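Local coordinates for Ent-copalyl diphosphate synthase (Streptomyces platensis, PDB 5BP8), which is a mostly helical, single-chain terpene cyclase of the diterpene synthase type, with a region related to the C-terminal domain of squalene-hopene cyclases, at residues A[24-29]-A[246-251]; A[31-36]-A[218-223]; A[223-228]-A[240-245]; A[259-264]-A[299-304]. All blocks are in the same frame, centred on the assembly; numbering follows the deposited sequence.

Contact 1. Residues A[24-29]-A[246-251]; sequences WGLVAP and QARFGG
Pro29 and Phe249 have the nearest CA atoms across the contact, 7.4 Å apart, where the irregular segment 24-29 curls past the C-terminal end of helix 237-249. Two consecutive residues of 246-251 carry the contact, one through charge and one through an aromatic ring. The Arg248 chain leaves the helix with CG anti to the backbone N (chi1 -176°) and stays extended to NE. Its NH1 donates to Gly25 O at 2.8 Å in an almost straight bond (165°). The oxygen lies near the guanidinium plane, whereas the donor is tilted out of the plane of the carbonyl. Leu26 CD1 rests over one guanidinium face near the rim, 3.7 Å from Arg248 NH2, and Trp24 CB packs against Arg248 NH1. A salt bridge from Arg248 NH2 to Asp22 supplies a second hold on the charge. Phe249 engages the later part of the loop. Pro29 CD makes a CH-pi contact over one ring face, and Arg248 CG lies over the opposite one. At the ring edge Leu26 CD1 comes within 3.8 Å of Phe249 CE1, so one methyl meets both residues, while Val27 O approaches Phe249 CZ at 3.3 Å. Beyond the ring, Gly250 takes a positive phi and Gly251 N returns to Gln246 O: a Schellman motif closing the helix against which the loop is packed.

Contact 2. Residues A[31-36]-A[218-223]; sequences VYDTAR and GCSPAA
Asp33 reaches from helix 31-40 to the start of helix 221-228 and provides the polar half of this buried contact. Its OD2 accepts from Ala222 N at 2.8 Å, the N-H meeting the oxygen from above the carboxylate plane, 45° out of it. The same oxygen packs closely on Pro221, 3.1 Å from CD, the two side chains crossing at about a right angle. The other oxygen, OD1, accepts from a water at 2.7 Å. That water in turn accepts from Ser220 OG, which thereby gives its proton away and keeps its acceptor side for Ala223 N. Ser220 is at the N-cap position of helix 221-228, and its OG makes the capping bond, accepting from Ala223 N at 2.9 Å, nearly straight (173°). One turn after Asp33, Arg36 adds the apolar half: its CB touches Ala222 CB at 3.5 Å. The chain then bends at chi2 and chi3, and the guanidinium leaves the contact for a salt bridge with Glu80 and a bond from NE to Ser77. As a worked example of helix-end recognition, the first turn of 221-228 is thus read by two oxygens, a serine hydroxyl within the segment and a carboxylate from a distant helix. The N-H groups and the positive end of the helix dipole would be expected to stabilise a negative charge on Asp33, and the water ties its second oxygen to the same N-cap.

Contact 3. Residues A[223-228]-A[240-245]; sequences ATAAWL and AYLRDV
Tyr241 meets Thr224 near the start of the shared face of the two helices. Tyr241 CG is set anti to the backbone N (chi1 166°); the CE2 of its ring lies 3.4 Å from Thr224 OG1. The threonine crosses the ring obliquely: its CG2 is 4.0 Å from Tyr241 CD2, a slightly looser touch on the neighbouring ring atom. The polar ends of both residues have other partners: Thr224 OG1 has Ser220 O and Val217 N, Tyr241 OH has Thr257 O. What passes between them is therefore packing. One face of the Tyr241 ring is backed from within its own helix by Val245 CG2, toward the rim. This pairing is a helical hairpin: helices 221-228 and 237-249 follow each other in the chain and run roughly antiparallel, at 146° between the two short segments, with axes 10.5 Å apart at closest approach. It is consistent with the helix-pair (alpha/alpha-barrel) architecture of the squalene-hopene cyclase family. The next residue, Leu242, supplies the apolar centre of the contact, and its CA comes nearest to that of Thr224, at 7.7 Å. Its chi2 of 179° sets CD1 anti to CA, and this methyl does the touching. Leu228 and Leu242 meet tip to tip, Leu228 CD1 3.8 Å from Leu242 CD1. Ala225 touches the same methyl, its CA 4.1 Å from Leu242 CD1 and its CB about as far. Ala225 also touches Leu37 and Leu40 of helix 31-40.

Contact 4. Residues A[259-264]-A[299-304]; sequences IVYFEQ and AAPGLP
Tyr261 packs against residues 299-301 of the loop, and each part of its side chain finds a different neighbour. Tyr261 CB sits 3.4 Å from Ala299 O. CG is carried beside the backbone N and anti to the carbonyl carbon (chi1 -59°), and beyond it the ring continues to the next residue, Tyr261 CD2 lying 3.8 Å from Ala300 CA. Tyr261 CE2 lies 3.5 Å from Pro301 CD, the shortest of the ring-to-proline distances, with CZ against both CD and CG of the proline. At the tip, Tyr261 OH is 3.6 Å from Pro301 CG. Tyrosine and proline cross at about a right angle, and Val260 CG1 joins them, lying over one face of the Tyr261 ring near its rim and touching Pro301 CD at 3.8 Å. All this happens at the N-terminal end of helix 260-274, whose N-cap position is held by Ile259. The first N-H groups of a helix have no carbonyl of an earlier turn to bind, and here Ala299 O, from a distant loop, takes the place of one. Phe262 N donates to it at 3.1 Å in a nearly straight bond (167°), and Tyr261 N adds a weak, strongly bent one. Past Ala300 the loop doubles back in a type II beta turn, Ala300 to Leu303, with Gly302 at positive phi. Ala299 CB also packs on Phe262 CB at 3.9 Å, and both residues touch Asp309 of helix 307-319. The Phe262 ring leads away from the loop, to an edge-to-face meeting with Trp266, while Pro301 O accepts a bond from His213.

Followed from the N terminus, the chain leaves helix 7-20 and enters segment 24-29, where contact 1 opens a loop of more than two hundred residues that closes at the end of helix 237-249. Contact 2, opening at helix 31-40 and closing at helix 221-228, nests inside it. Contact 3 lies within the same loop, a short hairpin sharing Ala223 with contact 2 and opening where that one closes. Contact 4 follows in series after contact 1, joining helix 260-274 to the loop before helix 307-319. No loops cross. Trp24 packs on Tyr241 and Val245 of contact 3, its carbonyl probably bonds Ile259 of contact 4, and Cys219 touches Pro301.

Contact 1. Residues A[24-29]-A[246-251]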
loop_
_atom_site.group_PDB
_atom_site.type_symbol
_atom_site.label_atom_id
_atom_site.label_comp_id
_atom_site.label_asym_id
_atom_site.label_seq_id
_atom_site.Cartn_x
_atom_site.Cartn_y
_atom_site.Cartn_z
ATOM N N TRP A 24 13.275 8.510 -0.608
ATOM C CA TRP A 24 12.369 7.570 -1.284
ATOM C C TRP A 24 11.196 7.145 -0.395
ATOM O O TRP A 24 10.125 6.833 -0.885
ATOM C CB TRP A 24 13.120 6.310 -1.663
ATOM C CG TRP A 24 14.242 6.478 -2.667
ATOM C CD1 TRP A 24 15.511 6.967 -2.438
ATOM C CD2 TRP A 24 14.181 6.159 -4.055
ATOM N NE1 TRP A 24 16.247 6.936 -3.613
ATOM C CE2 TRP A 24 15.451 6.435 -4.617
ATOM C CE3 TRP A 24 13.188 5.617 -4.873
ATOM C CZ2 TRP A 24 15.732 6.206 -5.958
ATOM C CZ3 TRP A 24 13.461 5.386 -6.177
ATOM C CH2 TRP A 24 14.729 5.665 -6.726
ATOM N N GLY A 25 11.435 7.044 0.905
ATOM C CA GLY A 25 10.558 6.303 1.786
ATOM C C GLY A 25 10.873 4.823 1.637
ATOM O O GLY A 25 11.494 4.411 0.644
ATOM N N LEU A 26 10.484 4.026 2.622
ATOM C CA LEU A 26 10.815 2.597 2.621
ATOM C C LEU A 26 9.572 1.731 2.453
ATOM O O LEU A 26 8.654 1.725 3.305
ATOM C CB LEU A 26 11.591 2.195 3.882
ATOM C CG LEU A 26 11.934 0.713 4.049
ATOM C CD1 LEU A 26 12.748 0.186 2.872
ATOM C CD2 LEU A 26 12.695 0.501 5.370
ATOM N N VAL A 27 9.539 1.021 1.329
ATOM C CA VAL A 27 8.531 -0.000 1.045
ATOM C C VAL A 27 9.269 -1.285 0.779
ATOM O O VAL A 27 10.155 -1.311 -0.098
ATOM C CB VAL A 27 7.607 0.362 -0.157
ATOM C CG1 VAL A 27 6.621 -0.792 -0.424
ATOM C CG2 VAL A 27 6.818 1.639 0.114
ATOM N N ALA A 28 8.925 -2.348 1.505
ATOM C CA ALA A 28 9.618 -3.638 1.340
ATOM C C ALA A 28 9.273 -4.240 -0.013
ATOM O O ALA A 28 8.188 -3.989 -0.548
ATOM C CB ALA A 28 9.216 -4.606 2.440
ATOM N N PRO A 29 10.182 -5.048 -0.572
ATOM C CA PRO A 29 9.803 -5.737 -1.810
ATOM C C PRO A 29 8.618 -6.646 -1.631
ATOM O O PRO A 29 8.314 -7.088 -0.517
ATOM C CB PRO A 29 11.050 -6.573 -2.172
ATOM C CG PRO A 29 12.182 -5.992 -1.376
ATOM C CD PRO A 29 11.598 -5.231 -0.216
ATOM N N GLN A 246 16.210 -1.657 -7.533
ATOM C CA GLN A 246 16.585 -3.055 -7.350
ATOM C C GLN A 246 17.839 -3.168 -6.460
ATOM O O GLN A 246 17.935 -4.078 -5.597
ATOM C CB GLN A 246 16.725 -3.794 -8.699
ATOM C CG GLN A 246 17.966 -3.492 -9.521
ATOM C CD GLN A 246 19.204 -4.206 -9.011
ATOM O OE1 GLN A 246 19.138 -5.314 -8.480
ATOM N NE2 GLN A 246 20.356 -3.576 -9.194
ATOM N N ALA A 247 18.771 -2.221 -6.637
ATOM C CA ALA A 247 20.014 -2.212 -5.877
ATOM C C ALA A 247 19.764 -2.050 -4.397
ATOM O O ALA A 247 20.434 -2.677 -3.561
ATOM C CB ALA A 247 20.937 -1.113 -6.387
ATOM N N ARG A 248 18.747 -1.264 -4.063
ATOM C CA ARG A 248 18.445 -0.996 -2.689
ATOM C C ARG A 248 18.150 -2.287 -1.932
ATOM O O ARG A 248 18.505 -2.413 -0.760
ATOM C CB ARG A 248 17.255 -0.040 -2.587
ATOM C CG ARG A 248 16.939 0.357 -1.164
ATOM C CD ARG A 248 15.916 1.466 -1.117
ATOM N NE ARG A 248 15.733 1.947 0.249
ATOM C CZ ARG A 248 14.742 2.743 0.625
ATOM N NH1 ARG A 248 13.801 3.123 -0.244
ATOM N NH2 ARG A 248 14.673 3.142 1.884
ATOM N N PHE A 249 17.537 -3.257 -2.607
ATOM C CA PHE A 249 17.124 -4.504 -1.955
ATOM C C PHE A 249 17.858 -5.740 -2.411
ATOM O O PHE A 249 17.499 -6.852 -2.015
ATOM C CB PHE A 249 15.616 -4.703 -2.163
ATOM C CG PHE A 249 14.815 -3.547 -1.658
ATOM C CD1 PHE A 249 14.654 -3.364 -0.291
ATOM C CD2 PHE A 249 14.329 -2.585 -2.536
ATOM C CE1 PHE A 249 13.934 -2.288 0.202
ATOM C CE2 PHE A 249 13.608 -1.499 -2.050
ATOM C CZ PHE A 249 13.424 -1.356 -0.671
ATOM N N GLY A 250 18.865 -5.564 -3.240
ATOM C CA GLY A 250 19.612 -6.687 -3.815
ATOM C C GLY A 250 18.857 -7.516 -4.847
ATOM O O GLY A 250 19.100 -8.729 -4.962
ATOM N N GLY A 251 17.973 -6.872 -5.615
ATOM C CA GLY A 251 17.269 -7.530 -6.737
ATOM C C GLY A 251 15.748 -7.354 -6.708
ATOM O O GLY A 251 15.170 -6.786 -7.639
#

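Contact 2. Residues A[31-36]-A[218-223]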
loop_
_atom_site.group_PDB
_atom_site.type_symbol
_atom_site.label_atom_id
_atom_site.label_comp_id
_atom_site.label_asym_id
_atom_site.label_seq_id
_atom_site.Cartn_x
_atom_site.Cartn_y
_atom_site.Cartn_z
ATOM N N VAL A 31 6.222 -9.756 -4.153
ATOM C CA VAL A 31 6.287 -10.656 -5.299
ATOM C C VAL A 31 5.826 -9.985 -6.590
ATOM O O VAL A 31 6.447 -10.158 -7.630
ATOM C CB VAL A 31 5.431 -11.906 -5.011
ATOM C CG1 VAL A 31 5.214 -12.737 -6.262
ATOM C CG2 VAL A 31 6.079 -12.733 -3.896
ATOM N N TYR A 32 4.745 -9.215 -6.546
ATOM C CA TYR A 32 4.139 -8.760 -7.824
ATOM C C TYR A 32 5.124 -8.055 -8.767
ATOM O O TYR A 32 5.309 -8.491 -9.914
ATOM C CB TYR A 32 2.891 -7.862 -7.610
ATOM C CG TYR A 32 2.374 -7.371 -8.933
ATOM C CD1 TYR A 32 1.502 -8.143 -9.689
ATOM C CD2 TYR A 32 2.820 -6.178 -9.485
ATOM C CE1 TYR A 32 1.076 -7.738 -10.925
ATOM C CE2 TYR A 32 2.396 -5.763 -10.748
ATOM C CZ TYR A 32 1.518 -6.556 -11.468
ATOM O OH TYR A 32 1.057 -6.174 -12.727
ATOM N N ASP A 33 5.781 -6.973 -8.306
ATOM C CA ASP A 33 6.644 -6.222 -9.214
ATOM C C ASP A 33 7.952 -6.965 -9.449
ATOM O O ASP A 33 8.576 -6.808 -10.488
ATOM C CB ASP A 33 6.975 -4.789 -8.741
ATOM C CG ASP A 33 6.071 -3.726 -9.366
ATOM O OD1 ASP A 33 4.835 -3.894 -9.366
ATOM O OD2 ASP A 33 6.580 -2.680 -9.802
ATOM N N THR A 34 8.408 -7.731 -8.477
ATOM C CA THR A 34 9.620 -8.498 -8.677
ATOM C C THR A 34 9.437 -9.432 -9.879
ATOM O O THR A 34 10.333 -9.530 -10.773
ATOM C CB THR A 34 9.975 -9.282 -7.384
ATOM O OG1 THR A 34 10.224 -8.364 -6.315
ATOM C CG2 THR A 34 11.182 -10.128 -7.599
ATOM N N ALA A 35 8.286 -10.107 -9.920
ATOM C CA ALA A 35 7.935 -10.945 -11.059
ATOM C C ALA A 35 7.755 -10.126 -12.358
ATOM O O ALA A 35 8.227 -10.540 -13.437
ATOM C CB ALA A 35 6.688 -11.752 -10.758
ATOM N N ARG A 36 7.095 -8.969 -12.266
ATOM C CA ARG A 36 6.963 -8.117 -13.441
ATOM C C ARG A 36 8.346 -7.774 -14.041
ATOM O O ARG A 36 8.488 -7.779 -15.277
ATOM C CB ARG A 36 6.161 -6.846 -13.176
ATOM C CG ARG A 36 4.653 -7.037 -12.934
ATOM C CD ARG A 36 3.892 -7.712 -14.083
ATOM N NE ARG A 36 4.089 -9.153 -14.020
ATOM C CZ ARG A 36 4.310 -9.947 -15.058
ATOM N NH1 ARG A 36 4.585 -11.238 -14.833
ATOM N NH2 ARG A 36 4.227 -9.496 -16.308
ATOM N N GLY A 218 4.384 6.558 -12.856
ATOM C CA GLY A 218 3.473 6.285 -11.776
ATOM C C GLY A 218 4.114 5.693 -10.530
ATOM O O GLY A 218 3.468 4.927 -9.836
ATOM N N CYS A 219 5.379 6.029 -10.227
ATOM C CA CYS A 219 6.084 5.429 -9.086
ATOM C C CYS A 219 5.987 3.887 -9.014
ATOM O O CYS A 219 5.927 3.318 -7.906
ATOM C CB CYS A 219 5.618 6.044 -7.751
ATOM S SG CYS A 219 5.995 7.820 -7.600
ATOM N N SER A 220 6.001 3.231 -10.188
ATOM C CA SER A 220 5.925 1.785 -10.305
ATOM C C SER A 220 7.120 1.257 -11.064
ATOM O O SER A 220 7.308 1.624 -12.234
ATOM C CB SER A 220 4.705 1.381 -11.128
ATOM O OG SER A 220 4.766 -0.004 -11.453
ATOM N N PRO A 221 7.883 0.349 -10.462
ATOM C CA PRO A 221 8.941 -0.264 -11.284
ATOM C C PRO A 221 8.387 -1.016 -12.499
ATOM O O PRO A 221 8.951 -0.921 -13.605
ATOM C CB PRO A 221 9.626 -1.213 -10.293
ATOM C CG PRO A 221 9.412 -0.571 -8.991
ATOM C CD PRO A 221 8.014 -0.030 -9.043
ATOM N N ALA A 222 7.311 -1.780 -12.323
ATOM C CA ALA A 222 6.725 -2.523 -13.444
ATOM C C ALA A 222 6.258 -1.585 -14.589
ATOM O O ALA A 222 6.514 -1.854 -15.752
ATOM C CB ALA A 222 5.544 -3.379 -12.967
ATOM N N ALA A 223 5.544 -0.519 -14.239
ATOM C CA ALA A 223 5.028 0.414 -15.257
ATOM C C ALA A 223 6.199 1.057 -16.002
ATOM O O ALA A 223 6.127 1.287 -17.219
ATOM C CB ALA A 223 4.151 1.481 -14.610
HETATM O O HOH W 1 3.681 -1.508 -9.593
#

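Contact 3. Residues A[223-228]-A[240-245]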
loop_
_atom_site.group_PDB
_atom_site.type_symbol
_atom_site.label_atom_id
_atom_site.label_comp_id
_atom_site.label_asym_id
_atom_site.label_seq_id
_atom_site.Cartn_x
_atom_site.Cartn_y
_atom_site.Cartn_z
ATOM N N ALA A 223 5.544 -0.519 -14.239
ATOM C CA ALA A 223 5.028 0.414 -15.257
ATOM C C ALA A 223 6.199 1.057 -16.002
ATOM O O ALA A 223 6.127 1.287 -17.219
ATOM C CB ALA A 223 4.151 1.481 -14.610
ATOM N N THR A 224 7.273 1.359 -15.260
ATOM C CA THR A 224 8.465 1.964 -15.833
ATOM C C THR A 224 9.122 1.013 -16.816
ATOM O O THR A 224 9.562 1.435 -17.901
ATOM C CB THR A 224 9.481 2.415 -14.751
ATOM O OG1 THR A 224 8.833 3.266 -13.777
ATOM C CG2 THR A 224 10.639 3.173 -15.374
ATOM N N ALA A 225 9.179 -0.267 -16.468
ATOM C CA ALA A 225 9.719 -1.275 -17.371
ATOM C C ALA A 225 8.889 -1.349 -18.662
ATOM O O ALA A 225 9.435 -1.505 -19.746
ATOM C CB ALA A 225 9.761 -2.636 -16.681
ATOM N N ALA A 226 7.572 -1.289 -18.531
ATOM C CA ALA A 226 6.677 -1.377 -19.698
ATOM C C ALA A 226 6.879 -0.159 -20.601
ATOM O O ALA A 226 6.927 -0.267 -21.840
ATOM C CB ALA A 226 5.222 -1.483 -19.233
ATOM N N TRP A 227 7.043 0.995 -19.985
ATOM C CA TRP A 227 7.206 2.258 -20.708
ATOM C C TRP A 227 8.530 2.266 -21.475
ATOM O O TRP A 227 8.565 2.648 -22.646
ATOM C CB TRP A 227 7.137 3.435 -19.725
ATOM C CG TRP A 227 7.060 4.804 -20.364
ATOM C CD1 TRP A 227 5.931 5.555 -20.588
ATOM C CD2 TRP A 227 8.165 5.589 -20.843
ATOM N NE1 TRP A 227 6.274 6.754 -21.176
ATOM C CE2 TRP A 227 7.627 6.787 -21.378
ATOM C CE3 TRP A 227 9.548 5.370 -20.922
ATOM C CZ2 TRP A 227 8.434 7.793 -21.942
ATOM C CZ3 TRP A 227 10.364 6.376 -21.494
ATOM C CH2 TRP A 227 9.788 7.568 -21.998
ATOM N N LEU A 228 9.596 1.812 -20.831
ATOM C CA LEU A 228 10.930 1.776 -21.451
ATOM C C LEU A 228 11.040 0.787 -22.598
ATOM O O LEU A 228 11.856 0.972 -23.487
ATOM C CB LEU A 228 11.976 1.364 -20.404
ATOM C CG LEU A 228 12.308 2.435 -19.365
ATOM C CD1 LEU A 228 13.051 1.845 -18.175
ATOM C CD2 LEU A 228 13.092 3.618 -19.935
ATOM N N ALA A 240 17.857 4.372 -14.711
ATOM C CA ALA A 240 18.510 4.672 -13.456
ATOM C C ALA A 240 17.567 4.420 -12.280
ATOM O O ALA A 240 17.988 3.925 -11.221
ATOM C CB ALA A 240 18.972 6.123 -13.430
ATOM N N TYR A 241 16.295 4.780 -12.449
ATOM C CA TYR A 241 15.308 4.482 -11.395
ATOM C C TYR A 241 15.241 2.977 -11.120
ATOM O O TYR A 241 15.375 2.555 -9.964
ATOM C CB TYR A 241 13.968 5.027 -11.811
ATOM C CG TYR A 241 12.769 4.544 -11.030
ATOM C CD1 TYR A 241 12.454 5.069 -9.788
ATOM C CD2 TYR A 241 11.898 3.602 -11.597
ATOM C CE1 TYR A 241 11.307 4.623 -9.080
ATOM C CE2 TYR A 241 10.767 3.186 -10.927
ATOM C CZ TYR A 241 10.475 3.684 -9.687
ATOM O OH TYR A 241 9.316 3.257 -9.082
ATOM N N LEU A 242 15.071 2.166 -12.167
ATOM C CA LEU A 242 15.005 0.704 -11.998
ATOM C C LEU A 242 16.278 0.161 -11.355
ATOM O O LEU A 242 16.212 -0.674 -10.430
ATOM C CB LEU A 242 14.716 0.002 -13.325
ATOM C CG LEU A 242 13.301 0.210 -13.840
ATOM C CD1 LEU A 242 13.100 -0.494 -15.174
ATOM C CD2 LEU A 242 12.285 -0.287 -12.818
ATOM N N ARG A 243 17.441 0.641 -11.821
ATOM C CA ARG A 243 18.708 0.221 -11.221
ATOM C C ARG A 243 18.779 0.571 -9.741
ATOM O O ARG A 243 19.169 -0.263 -8.922
ATOM C CB ARG A 243 19.901 0.809 -11.986
ATOM C CG ARG A 243 20.042 0.207 -13.380
ATOM C CD ARG A 243 21.036 0.962 -14.259
ATOM N NE ARG A 243 21.388 0.214 -15.468
ATOM C CZ ARG A 243 22.134 0.679 -16.476
ATOM N NH1 ARG A 243 22.640 1.910 -16.457
ATOM N NH2 ARG A 243 22.373 -0.099 -17.519
ATOM N N ASP A 244 18.418 1.797 -9.402
ATOM C CA ASP A 244 18.473 2.242 -7.999
ATOM C C ASP A 244 17.552 1.420 -7.114
ATOM O O ASP A 244 17.918 1.015 -6.007
ATOM C CB ASP A 244 18.103 3.705 -7.868
ATOM C CG ASP A 244 19.201 4.653 -8.350
ATOM O OD1 ASP A 244 20.382 4.224 -8.456
ATOM O OD2 ASP A 244 18.864 5.822 -8.627
ATOM N N VAL A 245 16.339 1.189 -7.597
ATOM C CA VAL A 245 15.347 0.500 -6.780
ATOM C C VAL A 245 15.786 -0.936 -6.502
ATOM O O VAL A 245 15.788 -1.384 -5.345
ATOM C CB VAL A 245 13.961 0.549 -7.442
ATOM C CG1 VAL A 245 12.972 -0.349 -6.716
ATOM C CG2 VAL A 245 13.444 1.974 -7.503
#

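Contact 4. Residues A[259-264]-A[299-304]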
loop_
_atom_site.group_PDB
_atom_site.type_symbol
_atom_site.label_atom_id
_atom_site.label_comp_id
_atom_site.label_asym_id
_atom_site.label_seq_id
_atom_site.Cartn_x
_atom_site.Cartn_y
_atom_site.Cartn_z
ATOM N N ILE A 259 7.443 6.726 -1.896
ATOM C CA ILE A 259 6.224 7.057 -1.153
ATOM C C ILE A 259 6.473 8.250 -0.200
ATOM O O ILE A 259 5.842 8.382 0.848
ATOM C CB ILE A 259 5.709 5.860 -0.336
ATOM C CG1 ILE A 259 6.756 5.337 0.661
ATOM C CG2 ILE A 259 5.212 4.759 -1.251
ATOM C CD1 ILE A 259 6.126 4.546 1.777
ATOM N N VAL A 260 7.427 9.094 -0.569
ATOM C CA VAL A 260 7.979 10.120 0.345
ATOM C C VAL A 260 6.931 10.955 1.112
ATOM O O VAL A 260 7.023 11.086 2.328
ATOM C CB VAL A 260 9.009 10.994 -0.402
ATOM C CG1 VAL A 260 8.423 11.723 -1.598
ATOM C CG2 VAL A 260 9.692 11.970 0.539
ATOM N N TYR A 261 5.950 11.519 0.439
ATOM C CA TYR A 261 4.970 12.372 1.152
ATOM C C TYR A 261 4.055 11.602 2.092
ATOM O O TYR A 261 3.802 12.028 3.237
ATOM C CB TYR A 261 4.142 13.152 0.155
ATOM C CG TYR A 261 4.926 14.073 -0.784
ATOM C CD1 TYR A 261 6.046 14.793 -0.336
ATOM C CD2 TYR A 261 4.502 14.294 -2.089
ATOM C CE1 TYR A 261 6.720 15.663 -1.173
ATOM C CE2 TYR A 261 5.176 15.152 -2.928
ATOM C CZ TYR A 261 6.266 15.859 -2.461
ATOM O OH TYR A 261 6.942 16.726 -3.306
ATOM N N PHE A 262 3.553 10.455 1.634
ATOM C CA PHE A 262 2.835 9.524 2.508
ATOM C C PHE A 262 3.669 9.200 3.761
ATOM O O PHE A 262 3.199 9.332 4.901
ATOM C CB PHE A 262 2.475 8.273 1.669
ATOM C CG PHE A 262 2.101 7.046 2.465
ATOM C CD1 PHE A 262 1.181 7.089 3.501
ATOM C CD2 PHE A 262 2.601 5.829 2.123
ATOM C CE1 PHE A 262 0.821 5.927 4.204
ATOM C CE2 PHE A 262 2.241 4.671 2.819
ATOM C CZ PHE A 262 1.352 4.727 3.866
ATOM N N GLU A 263 4.917 8.797 3.567
ATOM C CA GLU A 263 5.736 8.419 4.721
ATOM C C GLU A 263 5.985 9.618 5.661
ATOM O O GLU A 263 5.841 9.490 6.894
ATOM C CB GLU A 263 7.064 7.822 4.257
ATOM C CG GLU A 263 8.020 7.564 5.415
ATOM C CD GLU A 263 9.205 6.746 4.980
ATOM O OE1 GLU A 263 10.318 7.277 5.097
ATOM O OE2 GLU A 263 9.011 5.573 4.556
ATOM N N GLN A 264 6.338 10.760 5.080
ATOM C CA GLN A 264 6.639 11.957 5.899
ATOM C C GLN A 264 5.430 12.335 6.760
ATOM O O GLN A 264 5.578 12.536 7.969
ATOM C CB GLN A 264 7.070 13.129 5.040
ATOM C CG GLN A 264 8.450 12.934 4.455
ATOM C CD GLN A 264 8.903 14.030 3.504
ATOM O OE1 GLN A 264 8.104 14.747 2.889
ATOM N NE2 GLN A 264 10.211 14.109 3.316
ATOM N N ALA A 299 0.916 10.733 -2.858
ATOM C CA ALA A 299 1.808 9.988 -1.989
ATOM C C ALA A 299 3.282 10.286 -2.299
ATOM O O ALA A 299 4.167 10.129 -1.434
ATOM C CB ALA A 299 1.536 8.502 -2.126
ATOM N N ALA A 300 3.522 10.723 -3.526
ATOM C CA ALA A 300 4.849 11.086 -4.014
ATOM C C ALA A 300 4.744 11.869 -5.324
ATOM O O ALA A 300 3.724 11.788 -6.022
ATOM C CB ALA A 300 5.694 9.845 -4.232
ATOM N N PRO A 301 5.819 12.594 -5.696
ATOM C CA PRO A 301 5.753 13.236 -7.014
ATOM C C PRO A 301 5.618 12.171 -8.124
ATOM O O PRO A 301 6.238 11.091 -8.044
ATOM C CB PRO A 301 7.080 14.014 -7.108
ATOM C CG PRO A 301 7.606 14.116 -5.703
ATOM C CD PRO A 301 7.042 12.931 -4.952
ATOM N N GLY A 302 4.848 12.482 -9.156
ATOM C CA GLY A 302 4.615 11.530 -10.252
ATOM C C GLY A 302 3.320 10.744 -10.179
ATOM O O GLY A 302 3.012 9.959 -11.090
ATOM N N LEU A 303 2.572 10.954 -9.095
ATOM C CA LEU A 303 1.245 10.376 -8.882
ATOM C C LEU A 303 0.182 11.505 -8.800
ATOM O O LEU A 303 0.518 12.650 -8.515
ATOM C CB LEU A 303 1.235 9.566 -7.590
ATOM C CG LEU A 303 2.041 8.253 -7.583
ATOM C CD1 LEU A 303 2.256 7.763 -6.175
ATOM C CD2 LEU A 303 1.348 7.169 -8.392
ATOM N N PRO A 304 -1.087 11.189 -9.080
ATOM C CA PRO A 304 -2.127 12.218 -8.983
ATOM C C PRO A 304 -2.462 12.486 -7.539
ATOM O O PRO A 304 -2.348 11.592 -6.692
ATOM C CB PRO A 304 -3.335 11.582 -9.707
ATOM C CG PRO A 304 -3.094 10.118 -9.670
ATOM C CD PRO A 304 -1.617 9.912 -9.602
#